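Local coordinates for cytochrome C-type biogenesis protein ccmF (Thermus thermophilus, PDB 6ZMQ) that is a membrane-bound heme lyase of cytochrome c maturation that carries a heme b and probably takes part in heme handling across the membrane, at residues Val509-Ala512 / Val513-Met516; Gly415-Leu418 / Leu419-Val422; Pro625-Phe628 / Trp629-Ala633; Leu518-Ala521 / Phe522-Tyr526. All coordinates share one frame; numbering follows the deposited sequence.

Contact 1: residues Val509-Ala512 / Val513-Met516; sequences VHFA and VALM. With HEM (protoporphyrin IX containing Fe), chain B.
Val509 starts this turn of helix 501-525 by accepting a hydrogen bond from the backbone N of Val513, 3.0 Å from its O. Its CG1 stands anti to the backbone N (chi1 159°), which carries that methyl to the porphyrin: CG1 lies 3.5 Å from the heme meso carbon CHD, beside the vinyl group that Val513 CG2 meets one turn further on. His510 follows and reaches the metal. The imidazole stands upright on the macrocycle, NE2 binding the heme iron at 2.2 Å. CE1 sits on the side of pyrrole nitrogen NA and CD2 on the side of NC, so the ring plane runs roughly along the NA-iron-NC line. The backbone O of His510 holds Ala514 N at 3.0 Å, and Met420 of helix 402-422 packs against the imidazole. Phe511 turns to another flank. Its ring swings out with CG anti to the backbone N (chi1 -180°) and offers its edge to Ala514, with CD1 4.4 Å from CB, while its O takes Leu515 N at 3.1 Å. Ala512 ends the walk with a somewhat longer bond, 3.3 Å from its O to Met516 N; its methyl lies against Leu636 and Met637 of helix 627-644. The axial ligand is thus planted on regularly bonded helix, with two valines against the vinyl that ends in CBC. His276 binds the same iron, giving a bis-histidine heme b; with both axial positions filled by protein, the site is consistent with electron transfer more than with binding a small ligand.

Contact 2: residues Gly415-Leu418 / Leu419-Val422; sequences GILL and LMGV. With HEM (protoporphyrin IX containing Fe), chain B.
Leu419 N, Met420 N and Val422 N donate to the O atoms of Gly415, Ile416 and Leu418 in helical i to i+4 bonds of 2.9 to 3.0 Å. This is the last part of the predicted transmembrane helix 402-422, one wall of the heme pocket. Leu417 O and Gly421 N, by contrast, stand 3.8 Å apart, too far for a hydrogen bond. That carbonyl receives a weak hydrogen bond from Asn472 ND2 of helix 460-484, and Tyr471 OH of the same helix bonds to Leu418 O, so the neighbour grips the helix end by its backbone. Among the side chains Met420 meets the heme, while the backbone O atoms of Leu419 and Ile416 approach the ring methyl CMB and the vinyl carbon CAB. With CG anti to the backbone N (chi1 167°) the Met420 chain runs out along the porphyrin rim, and the bend at chi3 folds the methyl back, setting CE 3.7 Å from the ring methyl CMC. CB meanwhile rests 3.6 Å from CAB. Leu417 runs alongside Met420, pointing the same way, its CD2 3.9 Å from Met420 CE; together they make an apolar ridge facing Val513 of helix 501-525. Ile416 turns to Phe372, Phe373 and Trp376 of helix 362-384. Leu419 leans back along the preceding turn, with CD1 beside the carbonyl O of Gly415. On the flank toward Tyr471, Val422 folds CG1 back between its backbone N and carbonyl carbon (chi1 77°), which leaves that methyl 3.6 Å from Leu418 O.

Contact 3: residues Pro625-Phe628 / Trp629-Ala633; sequences PLVF and WMWVA
Trp629 is the flat plate of this contact, and its neighbour Phe628 and Leu626, three residues back, lie on opposite sides of its plane. On one side the Phe628 ring comes in edge-on, a T-shaped pair with the five-membered ring of the indole, centroids 5.1 Å apart and planes at 69°. On the other side Leu626 comes in obliquely, pushing its CD2 branch against CD1 and CG of the pyrrole end, 3.6 Å from Trp629 CD1. The indole NE1 bonds to Asp601 O, which helps to set the rotation of the indole. On another flank Val627 sets its CG1, anti to the backbone N (chi1 -164°), as a bump against the thioether of Met630, 4.1 Å from SD, the two chains running side by side. The Val627 carbonyl fits over one face of the Trp631 indole, its O about 3.6 Å above the plane near the rim; Trp631 also meets Trp243 and Phe604 edge-to-face. Under these bulky groups the first helical bonds close, Met630 N to Leu626 O at 3.3 Å and Val632 N to Phe628 O at 3.0 Å. The whole is a strand-to-helix junction: strand 617-625 ends and the predicted transmembrane helix 627-644 begins, under a cluster of aromatic residues like those common where membrane helices meet the interface.

Contact 4: residues Leu518-Ala521 / Phe522-Tyr526; sequences LAIA and FSQTY. With LMT (dodecyl-beta-D-maltoside), chain D.
Ser523 OG, placed between its backbone N and carbonyl carbon (chi1 60°), turns back along the helix to the preceding turn and lies 2.9 Å from Ala519 O, the acceptor of the Ser523 N bond. The hydroxyl has its hydrogen-bond partner in Tyr254 OH. Thr525 turns its OG1 back the same way, toward the Ala521 carbonyl that already holds Thr525 N at 3.0 Å; the hydroxyl distance is too short in this model to be trusted. Gln524 does something different: folded at chi2 (-57°), its chain swings the amide out to the maltoside of a bound detergent, where NE2 makes a weak hydrogen bond of 3.4 Å to O5' and lies nearer still to the glycosidic O1'. Tyr254 OH bonds the same NE2, so one tyrosine ties two polar side chains together. The detergent's alkyl chain then runs past Ile520, whose CG2 lies 3.8 Å from C3 and CD1 3.9 Å from C8. Over on another flank, Leu518 and Phe522 pack crosswise: Leu518 CG touches the ring at CD1, 3.7 Å away, while Leu518 O sits at the edge of the Phe522 ring, in its plane. Phe522 and Tyr458 form an edge-to-face pair. Helix 501-525 ends here, Tyr526 being the first residue to leave helical angles. A serine hydroxyl turned back to the preceding turn's carbonyl, as at Ser523, is a familiar feature of transmembrane helices.

Contact 2 comes first along the chain, then contacts 1 and 4 on successive turns of helix 501-525, and last contact 3 at the start of helix 627-644. Helix 501-525 lies between the other two. Toward the heme, contact 1 meets contact 2, their centres 11 Å apart, with Val513 CG1 3.5 Å from Leu417 CD2. Against helix 627-644, contact 1 touches contact 3 through Ala512 and Met516 on Ala633, and contact 4 packs there too, its centre 10 Å from that of contact 3. Contacts 2 and 3, about 20 Å apart between centres, do not touch. One helix thus joins the heme wall to the beta-sheet region at its far end.

Contact 1: residues Val509-Ala512 / Val513-Met516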
loop_
_atom_site.group_PDB
_atom_site.type_symbol
_atom_site.label_atom_id
_atom_site.label_comp_id
_atom_site.label_asym_id
_atom_site.label_seq_id
_atom_site.Cartn_x
_atom_site.Cartn_y
_atom_site.Cartn_z
ATOM N N VAL A 509 7.522 15.551 -2.784
ATOM C CA VAL A 509 6.493 14.503 -2.995
ATOM C C VAL A 509 5.632 14.868 -4.200
ATOM O O VAL A 509 5.374 14.024 -5.036
ATOM C CB VAL A 509 5.636 14.386 -1.736
ATOM C CG1 VAL A 509 4.301 13.758 -2.003
ATOM C CG2 VAL A 509 6.347 13.627 -0.659
ATOM N N HIS A 510 5.256 16.129 -4.319
ATOM C CA HIS A 510 4.378 16.503 -5.445
ATOM C C HIS A 510 5.110 16.261 -6.758
ATOM O O HIS A 510 4.478 15.670 -7.681
ATOM C CB HIS A 510 3.831 17.920 -5.303
ATOM C CG HIS A 510 2.752 18.067 -4.291
ATOM N ND1 HIS A 510 2.684 19.163 -3.497
ATOM C CD2 HIS A 510 1.841 17.201 -3.820
ATOM C CE1 HIS A 510 1.715 19.019 -2.637
ATOM N NE2 HIS A 510 1.154 17.816 -2.819
ATOM N N PHE A 511 6.390 16.653 -6.789
ATOM C CA PHE A 511 7.261 16.513 -7.973
ATOM C C PHE A 511 7.452 15.050 -8.292
ATOM O O PHE A 511 7.540 14.712 -9.427
ATOM C CB PHE A 511 8.631 17.055 -7.625
ATOM C CG PHE A 511 9.646 17.000 -8.722
ATOM C CD1 PHE A 511 9.272 16.848 -10.026
ATOM C CD2 PHE A 511 10.970 17.159 -8.441
ATOM C CE1 PHE A 511 10.208 16.844 -11.038
ATOM C CE2 PHE A 511 11.913 17.164 -9.446
ATOM C CZ PHE A 511 11.529 17.004 -10.749
ATOM N N ALA A 512 7.594 14.234 -7.271
ATOM C CA ALA A 512 7.748 12.782 -7.451
ATOM C C ALA A 512 6.494 12.223 -8.095
ATOM O O ALA A 512 6.644 11.377 -8.918
ATOM C CB ALA A 512 7.989 12.134 -6.120
ATOM N N VAL A 513 5.300 12.633 -7.693
ATOM C CA VAL A 513 4.147 12.097 -8.459
ATOM C C VAL A 513 4.191 12.625 -9.878
ATOM O O VAL A 513 3.784 11.893 -10.726
ATOM C CB VAL A 513 2.771 12.375 -7.858
ATOM C CG1 VAL A 513 1.734 12.534 -8.939
ATOM C CG2 VAL A 513 2.362 11.242 -6.972
ATOM N N ALA A 514 4.547 13.887 -10.082
ATOM C CA ALA A 514 4.588 14.511 -11.419
ATOM C C ALA A 514 5.408 13.682 -12.402
ATOM O O ALA A 514 4.990 13.553 -13.549
ATOM C CB ALA A 514 5.174 15.872 -11.262
ATOM N N LEU A 515 6.579 13.225 -11.956
ATOM C CA LEU A 515 7.521 12.387 -12.669
ATOM C C LEU A 515 6.949 11.003 -12.951
ATOM O O LEU A 515 7.177 10.460 -14.042
ATOM C CB LEU A 515 8.792 12.278 -11.817
ATOM C CG LEU A 515 10.150 11.685 -12.218
ATOM C CD1 LEU A 515 10.526 11.958 -13.668
ATOM C CD2 LEU A 515 11.219 12.199 -11.258
ATOM N N MET A 516 6.112 10.477 -12.045
ATOM C CA MET A 516 5.442 9.204 -12.312
ATOM C C MET A 516 4.313 9.322 -13.329
ATOM O O MET A 516 4.060 8.364 -14.055
ATOM C CB MET A 516 4.897 8.571 -11.034
ATOM C CG MET A 516 5.905 7.727 -10.267
ATOM S SD MET A 516 5.216 6.508 -9.117
ATOM C CE MET A 516 3.682 6.033 -9.917
HETATM C CHA HEM B . 0.493 18.088 1.026
HETATM C CHB HEM B . -2.226 19.910 -2.619
HETATM C CHC HEM B . -2.258 15.498 -4.783
HETATM C CHD HEM B . 0.835 13.912 -1.361
HETATM C C1A HEM B . -0.249 18.918 0.202
HETATM C C2A HEM B . -0.532 20.275 0.522
HETATM C C3A HEM B . -1.291 20.788 -0.488
HETATM C C4A HEM B . -1.497 19.775 -1.442
HETATM C CMA HEM B . -1.828 22.187 -0.585
HETATM C CAA HEM B . -0.074 21.034 1.757
HETATM C CBA HEM B . 1.389 21.497 1.634
HETATM C CGA HEM B . 1.561 22.485 0.506
HETATM O O1A HEM B . 2.318 22.207 -0.452
HETATM O O2A HEM B . 0.947 23.576 0.535
HETATM C C1B HEM B . -2.469 18.829 -3.491
HETATM C C2B HEM B . -3.376 18.896 -4.575
HETATM C C3B HEM B . -3.398 17.680 -5.186
HETATM C C4B HEM B . -2.487 16.824 -4.427
HETATM C CMB HEM B . -4.168 20.093 -4.997
HETATM C CAB HEM B . -4.186 17.263 -6.351
HETATM C CBB HEM B . -5.448 16.546 -6.019
HETATM C C1C HEM B . -1.359 14.722 -4.085
HETATM C C2C HEM B . -0.859 13.491 -4.511
HETATM C C3C HEM B . 0.008 13.070 -3.533
HETATM C C4C HEM B . 0.055 14.040 -2.505
HETATM C CMC HEM B . -1.184 12.733 -5.773
HETATM C CAC HEM B . 0.749 11.821 -3.557
HETATM C CBC HEM B . 2.161 11.814 -4.006
HETATM C C1D HEM B . 0.975 14.887 -0.361
HETATM C C2D HEM B . 1.704 14.707 0.900
HETATM C C3D HEM B . 1.617 15.872 1.581
HETATM C C4D HEM B . 0.830 16.773 0.708
HETATM C CMD HEM B . 2.411 13.459 1.350
HETATM C CAD HEM B . 2.208 16.188 2.946
HETATM C CBD HEM B . 1.083 16.185 3.988
HETATM C CGD HEM B . 1.547 16.349 5.416
HETATM O O1D HEM B . 1.398 17.433 6.026
HETATM O O2D HEM B . 2.065 15.387 6.010
HETATM N NA HEM B . -0.872 18.640 -0.999
HETATM N NB HEM B . -1.981 17.572 -3.435
HETATM N NC HEM B . -0.775 15.056 -2.893
HETATM N ND HEM B . 0.498 16.115 -0.407
HETATM FE FE HEM B . -0.642 16.891 -1.989
#

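Contact 2: residues Gly415-Leu418 / Leu419-Val422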
loop_
_atom_site.group_PDB
_atom_site.type_symbol
_atom_site.label_atom_id
_atom_site.label_comp_id
_atom_site.label_asym_id
_atom_site.label_seq_id
_atom_site.Cartn_x
_atom_site.Cartn_y
_atom_site.Cartn_z
ATOM N N GLY A 415 -6.383 15.272 -14.509
ATOM C CA GLY A 415 -7.022 16.245 -13.645
ATOM C C GLY A 415 -6.349 16.431 -12.302
ATOM O O GLY A 415 -6.210 17.570 -11.837
ATOM N N ILE A 416 -5.892 15.345 -11.668
ATOM C CA ILE A 416 -5.195 15.519 -10.391
ATOM C C ILE A 416 -3.794 16.086 -10.608
ATOM O O ILE A 416 -3.304 16.867 -9.785
ATOM C CB ILE A 416 -5.178 14.230 -9.539
ATOM C CG1 ILE A 416 -4.349 13.091 -10.135
ATOM C CG2 ILE A 416 -6.594 13.779 -9.269
ATOM C CD1 ILE A 416 -4.407 11.837 -9.313
ATOM N N LEU A 417 -3.130 15.728 -11.718
ATOM C CA LEU A 417 -1.822 16.313 -12.002
ATOM C C LEU A 417 -1.917 17.787 -12.363
ATOM O O LEU A 417 -0.954 18.528 -12.155
ATOM C CB LEU A 417 -1.120 15.557 -13.136
ATOM C CG LEU A 417 -0.392 14.260 -12.818
ATOM C CD1 LEU A 417 0.174 13.701 -14.116
ATOM C CD2 LEU A 417 0.678 14.364 -11.725
ATOM N N LEU A 418 -3.071 18.234 -12.862
ATOM C CA LEU A 418 -3.296 19.654 -13.107
ATOM C C LEU A 418 -3.624 20.389 -11.805
ATOM O O LEU A 418 -3.091 21.479 -11.537
ATOM C CB LEU A 418 -4.423 19.810 -14.134
ATOM C CG LEU A 418 -4.064 20.127 -15.590
ATOM C CD1 LEU A 418 -5.294 20.037 -16.476
ATOM C CD2 LEU A 418 -3.457 21.507 -15.722
ATOM N N LEU A 419 -4.497 19.789 -10.985
ATOM C CA LEU A 419 -4.982 20.442 -9.771
ATOM C C LEU A 419 -3.890 20.555 -8.715
ATOM O O LEU A 419 -3.861 21.528 -7.949
ATOM C CB LEU A 419 -6.183 19.676 -9.229
ATOM C CG LEU A 419 -7.502 20.142 -9.840
ATOM C CD1 LEU A 419 -8.536 19.028 -9.869
ATOM C CD2 LEU A 419 -8.020 21.327 -9.065
ATOM N N MET A 420 -2.996 19.559 -8.662
ATOM C CA MET A 420 -1.838 19.561 -7.770
ATOM C C MET A 420 -0.906 20.733 -8.031
ATOM O O MET A 420 -0.353 21.335 -7.102
ATOM C CB MET A 420 -1.128 18.225 -7.914
ATOM C CG MET A 420 0.239 18.111 -7.336
ATOM S SD MET A 420 1.012 16.545 -7.770
ATOM C CE MET A 420 -0.387 15.484 -8.135
ATOM N N GLY A 421 -0.715 21.060 -9.304
ATOM C CA GLY A 421 0.023 22.260 -9.637
ATOM C C GLY A 421 -0.735 23.537 -9.324
ATOM O O GLY A 421 -0.168 24.479 -8.763
ATOM N N VAL A 422 -2.019 23.601 -9.691
ATOM C CA VAL A 422 -2.705 24.898 -9.607
ATOM C C VAL A 422 -3.142 25.238 -8.169
ATOM O O VAL A 422 -3.295 26.419 -7.828
ATOM C CB VAL A 422 -3.880 24.953 -10.618
ATOM C CG1 VAL A 422 -5.092 24.168 -10.150
ATOM C CG2 VAL A 422 -4.254 26.409 -10.969
HETATM C CHA HEM B . 0.493 18.088 1.026
HETATM C CHB HEM B . -2.226 19.910 -2.619
HETATM C CHC HEM B . -2.258 15.498 -4.783
HETATM C CHD HEM B . 0.835 13.912 -1.361
HETATM C C1A HEM B . -0.249 18.918 0.202
HETATM C C2A HEM B . -0.532 20.275 0.522
HETATM C C3A HEM B . -1.291 20.788 -0.488
HETATM C C4A HEM B . -1.497 19.775 -1.442
HETATM C CMA HEM B . -1.828 22.187 -0.585
HETATM C CAA HEM B . -0.074 21.034 1.757
HETATM C CBA HEM B . 1.389 21.497 1.634
HETATM C CGA HEM B . 1.561 22.485 0.506
HETATM O O1A HEM B . 2.318 22.207 -0.452
HETATM O O2A HEM B . 0.947 23.576 0.535
HETATM C C1B HEM B . -2.469 18.829 -3.491
HETATM C C2B HEM B . -3.376 18.896 -4.575
HETATM C C3B HEM B . -3.398 17.680 -5.186
HETATM C C4B HEM B . -2.487 16.824 -4.427
HETATM C CMB HEM B . -4.168 20.093 -4.997
HETATM C CAB HEM B . -4.186 17.263 -6.351
HETATM C CBB HEM B . -5.448 16.546 -6.019
HETATM C C1C HEM B . -1.359 14.722 -4.085
HETATM C C2C HEM B . -0.859 13.491 -4.511
HETATM C C3C HEM B . 0.008 13.070 -3.533
HETATM C C4C HEM B . 0.055 14.040 -2.505
HETATM C CMC HEM B . -1.184 12.733 -5.773
HETATM C CAC HEM B . 0.749 11.821 -3.557
HETATM C CBC HEM B . 2.161 11.814 -4.006
HETATM C C1D HEM B . 0.975 14.887 -0.361
HETATM C C2D HEM B . 1.704 14.707 0.900
HETATM C C3D HEM B . 1.617 15.872 1.581
HETATM C C4D HEM B . 0.830 16.773 0.708
HETATM C CMD HEM B . 2.411 13.459 1.350
HETATM C CAD HEM B . 2.208 16.188 2.946
HETATM C CBD HEM B . 1.083 16.185 3.988
HETATM C CGD HEM B . 1.547 16.349 5.416
HETATM O O1D HEM B . 1.398 17.433 6.026
HETATM O O2D HEM B . 2.065 15.387 6.010
HETATM N NA HEM B . -0.872 18.640 -0.999
HETATM N NB HEM B . -1.981 17.572 -3.435
HETATM N NC HEM B . -0.775 15.056 -2.893
HETATM N ND HEM B . 0.498 16.115 -0.407
HETATM FE FE HEM B . -0.642 16.891 -1.989
#

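Contact 3: residues Pro625-Phe628 / Trp629-Ala633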
loop_
_atom_site.group_PDB
_atom_site.type_symbol
_atom_site.label_atom_id
_atom_site.label_comp_id
_atom_site.label_asym_id
_atom_site.label_seq_id
_atom_site.Cartn_x
_atom_site.Cartn_y
_atom_site.Cartn_z
ATOM N N PRO A 625 9.787 2.834 -22.117
ATOM C CA PRO A 625 10.594 3.991 -21.711
ATOM C C PRO A 625 10.292 4.476 -20.302
ATOM O O PRO A 625 9.171 4.360 -19.799
ATOM C CB PRO A 625 10.190 5.065 -22.736
ATOM C CG PRO A 625 9.266 4.351 -23.736
ATOM C CD PRO A 625 8.641 3.280 -22.909
ATOM N N LEU A 626 11.345 5.030 -19.680
ATOM C CA LEU A 626 11.291 5.824 -18.438
ATOM C C LEU A 626 10.714 5.059 -17.242
ATOM O O LEU A 626 10.186 5.659 -16.306
ATOM C CB LEU A 626 10.512 7.128 -18.662
ATOM C CG LEU A 626 11.196 8.163 -19.559
ATOM C CD1 LEU A 626 10.202 8.839 -20.499
ATOM C CD2 LEU A 626 11.949 9.191 -18.727
ATOM N N VAL A 627 10.849 3.734 -17.227
ATOM C CA VAL A 627 10.340 2.960 -16.091
ATOM C C VAL A 627 11.336 3.002 -14.931
ATOM O O VAL A 627 10.961 2.806 -13.768
ATOM C CB VAL A 627 10.010 1.527 -16.549
ATOM C CG1 VAL A 627 9.119 0.784 -15.553
ATOM C CG2 VAL A 627 9.301 1.598 -17.861
ATOM N N PHE A 628 12.607 3.279 -15.221
ATOM C CA PHE A 628 13.590 3.487 -14.161
ATOM C C PHE A 628 13.373 4.832 -13.470
ATOM O O PHE A 628 13.576 4.962 -12.252
ATOM C CB PHE A 628 14.994 3.365 -14.760
ATOM C CG PHE A 628 16.061 4.090 -14.002
ATOM C CD1 PHE A 628 16.528 3.562 -12.798
ATOM C CD2 PHE A 628 16.635 5.257 -14.523
ATOM C CE1 PHE A 628 17.524 4.194 -12.086
ATOM C CE2 PHE A 628 17.646 5.925 -13.845
ATOM C CZ PHE A 628 18.100 5.401 -12.613
ATOM N N TRP A 629 12.923 5.837 -14.223
ATOM C CA TRP A 629 12.649 7.145 -13.642
ATOM C C TRP A 629 11.376 7.140 -12.816
ATOM O O TRP A 629 11.239 7.953 -11.896
ATOM C CB TRP A 629 12.574 8.186 -14.757
ATOM C CG TRP A 629 13.905 8.401 -15.409
ATOM C CD1 TRP A 629 14.406 7.739 -16.493
ATOM C CD2 TRP A 629 14.915 9.327 -15.002
ATOM N NE1 TRP A 629 15.664 8.209 -16.792
ATOM C CE2 TRP A 629 15.997 9.185 -15.889
ATOM C CE3 TRP A 629 14.999 10.280 -13.986
ATOM C CZ2 TRP A 629 17.151 9.954 -15.780
ATOM C CZ3 TRP A 629 16.149 11.027 -13.870
ATOM C CH2 TRP A 629 17.207 10.868 -14.762
ATOM N N MET A 630 10.474 6.204 -13.103
ATOM C CA MET A 630 9.317 5.934 -12.261
ATOM C C MET A 630 9.745 5.484 -10.863
ATOM O O MET A 630 9.171 5.914 -9.851
ATOM C CB MET A 630 8.466 4.880 -12.969
ATOM C CG MET A 630 7.133 4.543 -12.384
ATOM S SD MET A 630 6.585 3.108 -13.324
ATOM C CE MET A 630 6.394 3.860 -14.955
ATOM N N TRP A 631 10.809 4.686 -10.774
ATOM C CA TRP A 631 11.286 4.250 -9.463
ATOM C C TRP A 631 12.203 5.270 -8.809
ATOM O O TRP A 631 12.329 5.285 -7.579
ATOM C CB TRP A 631 11.962 2.898 -9.579
ATOM C CG TRP A 631 10.937 1.914 -9.913
ATOM C CD1 TRP A 631 9.618 1.958 -9.557
ATOM C CD2 TRP A 631 11.083 0.796 -10.769
ATOM N NE1 TRP A 631 8.942 0.894 -10.102
ATOM C CE2 TRP A 631 9.824 0.166 -10.854
ATOM C CE3 TRP A 631 12.163 0.242 -11.451
ATOM C CZ2 TRP A 631 9.623 -0.979 -11.592
ATOM C CZ3 TRP A 631 11.954 -0.892 -12.177
ATOM C CH2 TRP A 631 10.703 -1.493 -12.240
ATOM N N VAL A 632 12.875 6.117 -9.598
ATOM C CA VAL A 632 13.601 7.215 -8.952
ATOM C C VAL A 632 12.597 8.221 -8.387
ATOM O O VAL A 632 12.848 8.834 -7.344
ATOM C CB VAL A 632 14.653 7.868 -9.889
ATOM C CG1 VAL A 632 14.057 8.666 -11.045
ATOM C CG2 VAL A 632 15.639 8.702 -9.095
ATOM N N ALA A 633 11.405 8.314 -8.995
ATOM C CA ALA A 633 10.310 9.083 -8.418
ATOM C C ALA A 633 9.762 8.421 -7.159
ATOM O O ALA A 633 9.382 9.110 -6.206
ATOM C CB ALA A 633 9.206 9.253 -9.455
#

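Contact 4: residues Leu518-Ala521 / Phe522-Tyr526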
loop_
_atom_site.group_PDB
_atom_site.type_symbol
_atom_site.label_atom_id
_atom_site.label_comp_id
_atom_site.label_asym_id
_atom_site.label_seq_id
_atom_site.Cartn_x
_atom_site.Cartn_y
_atom_site.Cartn_z
ATOM N N LEU A 518 4.320 11.371 -15.960
ATOM C CA LEU A 518 5.082 11.301 -17.216
ATOM C C LEU A 518 5.547 9.880 -17.527
ATOM O O LEU A 518 5.388 9.412 -18.661
ATOM C CB LEU A 518 6.284 12.260 -17.198
ATOM C CG LEU A 518 7.188 12.373 -18.456
ATOM C CD1 LEU A 518 7.701 13.774 -18.642
ATOM C CD2 LEU A 518 8.442 11.456 -18.459
ATOM N N ALA A 519 6.148 9.200 -16.541
ATOM C CA ALA A 519 6.721 7.869 -16.752
ATOM C C ALA A 519 5.652 6.837 -17.116
ATOM O O ALA A 519 5.853 6.009 -18.013
ATOM C CB ALA A 519 7.490 7.438 -15.499
ATOM N N ILE A 520 4.487 6.911 -16.460
ATOM C CA ILE A 520 3.400 5.969 -16.722
ATOM C C ILE A 520 2.795 6.196 -18.098
ATOM O O ILE A 520 2.580 5.230 -18.842
ATOM C CB ILE A 520 2.352 6.035 -15.593
ATOM C CG1 ILE A 520 3.056 5.766 -14.254
ATOM C CG2 ILE A 520 1.143 5.104 -15.853
ATOM C CD1 ILE A 520 2.167 5.485 -13.086
ATOM N N ALA A 521 2.584 7.464 -18.497
ATOM C CA ALA A 521 2.008 7.691 -19.824
ATOM C C ALA A 521 2.998 7.349 -20.938
ATOM O O ALA A 521 2.602 6.794 -21.975
ATOM C CB ALA A 521 1.517 9.124 -19.946
ATOM N N PHE A 522 4.292 7.603 -20.711
ATOM C CA PHE A 522 5.305 7.271 -21.712
ATOM C C PHE A 522 5.531 5.759 -21.833
ATOM O O PHE A 522 5.808 5.261 -22.934
ATOM C CB PHE A 522 6.613 8.005 -21.395
ATOM C CG PHE A 522 6.756 9.328 -22.117
ATOM C CD1 PHE A 522 6.282 10.498 -21.550
ATOM C CD2 PHE A 522 7.355 9.384 -23.361
ATOM C CE1 PHE A 522 6.409 11.712 -22.205
ATOM C CE2 PHE A 522 7.486 10.588 -24.027
ATOM C CZ PHE A 522 7.010 11.754 -23.442
ATOM N N SER A 523 5.431 5.013 -20.717
ATOM C CA SER A 523 5.585 3.558 -20.786
ATOM C C SER A 523 4.314 2.873 -21.283
ATOM O O SER A 523 4.384 1.810 -21.915
ATOM C CB SER A 523 6.003 3.002 -19.424
ATOM O OG SER A 523 5.046 3.286 -18.422
ATOM N N GLN A 524 3.145 3.430 -20.955
ATOM C CA GLN A 524 1.878 2.882 -21.429
ATOM C C GLN A 524 1.712 3.068 -22.931
ATOM O O GLN A 524 1.208 2.175 -23.624
ATOM C CB GLN A 524 0.713 3.533 -20.680
ATOM C CG GLN A 524 0.356 2.877 -19.346
ATOM C CD GLN A 524 0.017 1.402 -19.480
ATOM O OE1 GLN A 524 -0.692 0.995 -20.401
ATOM N NE2 GLN A 524 0.524 0.594 -18.556
ATOM N N THR A 525 2.086 4.242 -23.448
ATOM C CA THR A 525 1.973 4.486 -24.882
ATOM C C THR A 525 2.985 3.661 -25.670
ATOM O O THR A 525 2.632 2.971 -26.634
ATOM C CB THR A 525 2.147 5.979 -25.189
ATOM O OG1 THR A 525 3.127 6.553 -24.314
ATOM C CG2 THR A 525 0.829 6.726 -25.033
ATOM N N TYR A 526 4.255 3.736 -25.280
ATOM C CA TYR A 526 5.364 3.400 -26.172
ATOM C C TYR A 526 6.034 2.080 -25.812
ATOM O O TYR A 526 7.223 2.030 -25.521
ATOM C CB TYR A 526 6.381 4.528 -26.158
ATOM C CG TYR A 526 5.903 5.676 -26.958
ATOM C CD1 TYR A 526 5.302 5.448 -28.186
ATOM C CD2 TYR A 526 6.070 6.985 -26.521
ATOM C CE1 TYR A 526 4.855 6.468 -28.948
ATOM C CE2 TYR A 526 5.614 8.035 -27.287
ATOM C CZ TYR A 526 5.009 7.755 -28.506
ATOM O OH TYR A 526 4.528 8.734 -29.324
HETATM C C1B LMT D . -0.588 -5.782 -20.714
HETATM C C2B LMT D . -1.540 -5.787 -21.953
HETATM C C3B LMT D . -1.126 -6.781 -23.089
HETATM C C4B LMT D . 0.241 -7.488 -22.877
HETATM C C5B LMT D . 0.215 -8.026 -21.436
HETATM C C6B LMT D . 1.441 -8.895 -21.187
HETATM O O1B LMT D . -1.284 -5.337 -19.572
HETATM O O2B LMT D . -2.796 -6.085 -21.492
HETATM O O3B LMT D . -1.207 -6.181 -24.313
HETATM O "O4'" LMT D . 0.396 -8.531 -23.762
HETATM O O5B LMT D . 0.079 -7.011 -20.426
HETATM O O6B LMT D . 1.433 -9.967 -22.040
HETATM C "C1'" LMT D . -1.724 -1.728 -17.325
HETATM C "C2'" LMT D . -2.627 -1.902 -18.589
HETATM C "C3'" LMT D . -2.631 -3.393 -19.059
HETATM C "C4'" LMT D . -1.204 -3.965 -19.207
HETATM C "C5'" LMT D . -0.629 -3.815 -17.775
HETATM C "C6'" LMT D . 0.669 -4.522 -17.499
HETATM O "O1'" LMT D . -1.387 -0.404 -17.162
HETATM O "O2'" LMT D . -3.916 -1.557 -18.281
HETATM O "O3'" LMT D . -3.322 -3.526 -20.224
HETATM O "O5'" LMT D . -0.480 -2.434 -17.476
HETATM O "O6'" LMT D . 1.619 -3.825 -18.194
HETATM C C1 LMT D . -2.162 0.349 -16.240
HETATM C C2 LMT D . -1.214 1.344 -15.626
HETATM C C3 LMT D . -1.746 2.718 -15.334
HETATM C C4 LMT D . -2.389 2.732 -13.966
HETATM C C5 LMT D . -2.885 4.115 -13.661
HETATM C C6 LMT D . -2.765 4.508 -12.217
HETATM C C7 LMT D . -1.371 4.270 -11.705
HETATM C C8 LMT D . -0.985 5.381 -10.791
HETATM C C9 LMT D . -0.417 4.898 -9.497
HETATM C C10 LMT D . -0.118 6.095 -8.645
HETATM C C11 LMT D . 0.553 5.665 -7.384
HETATM C C12 LMT D . 1.537 6.682 -6.921
#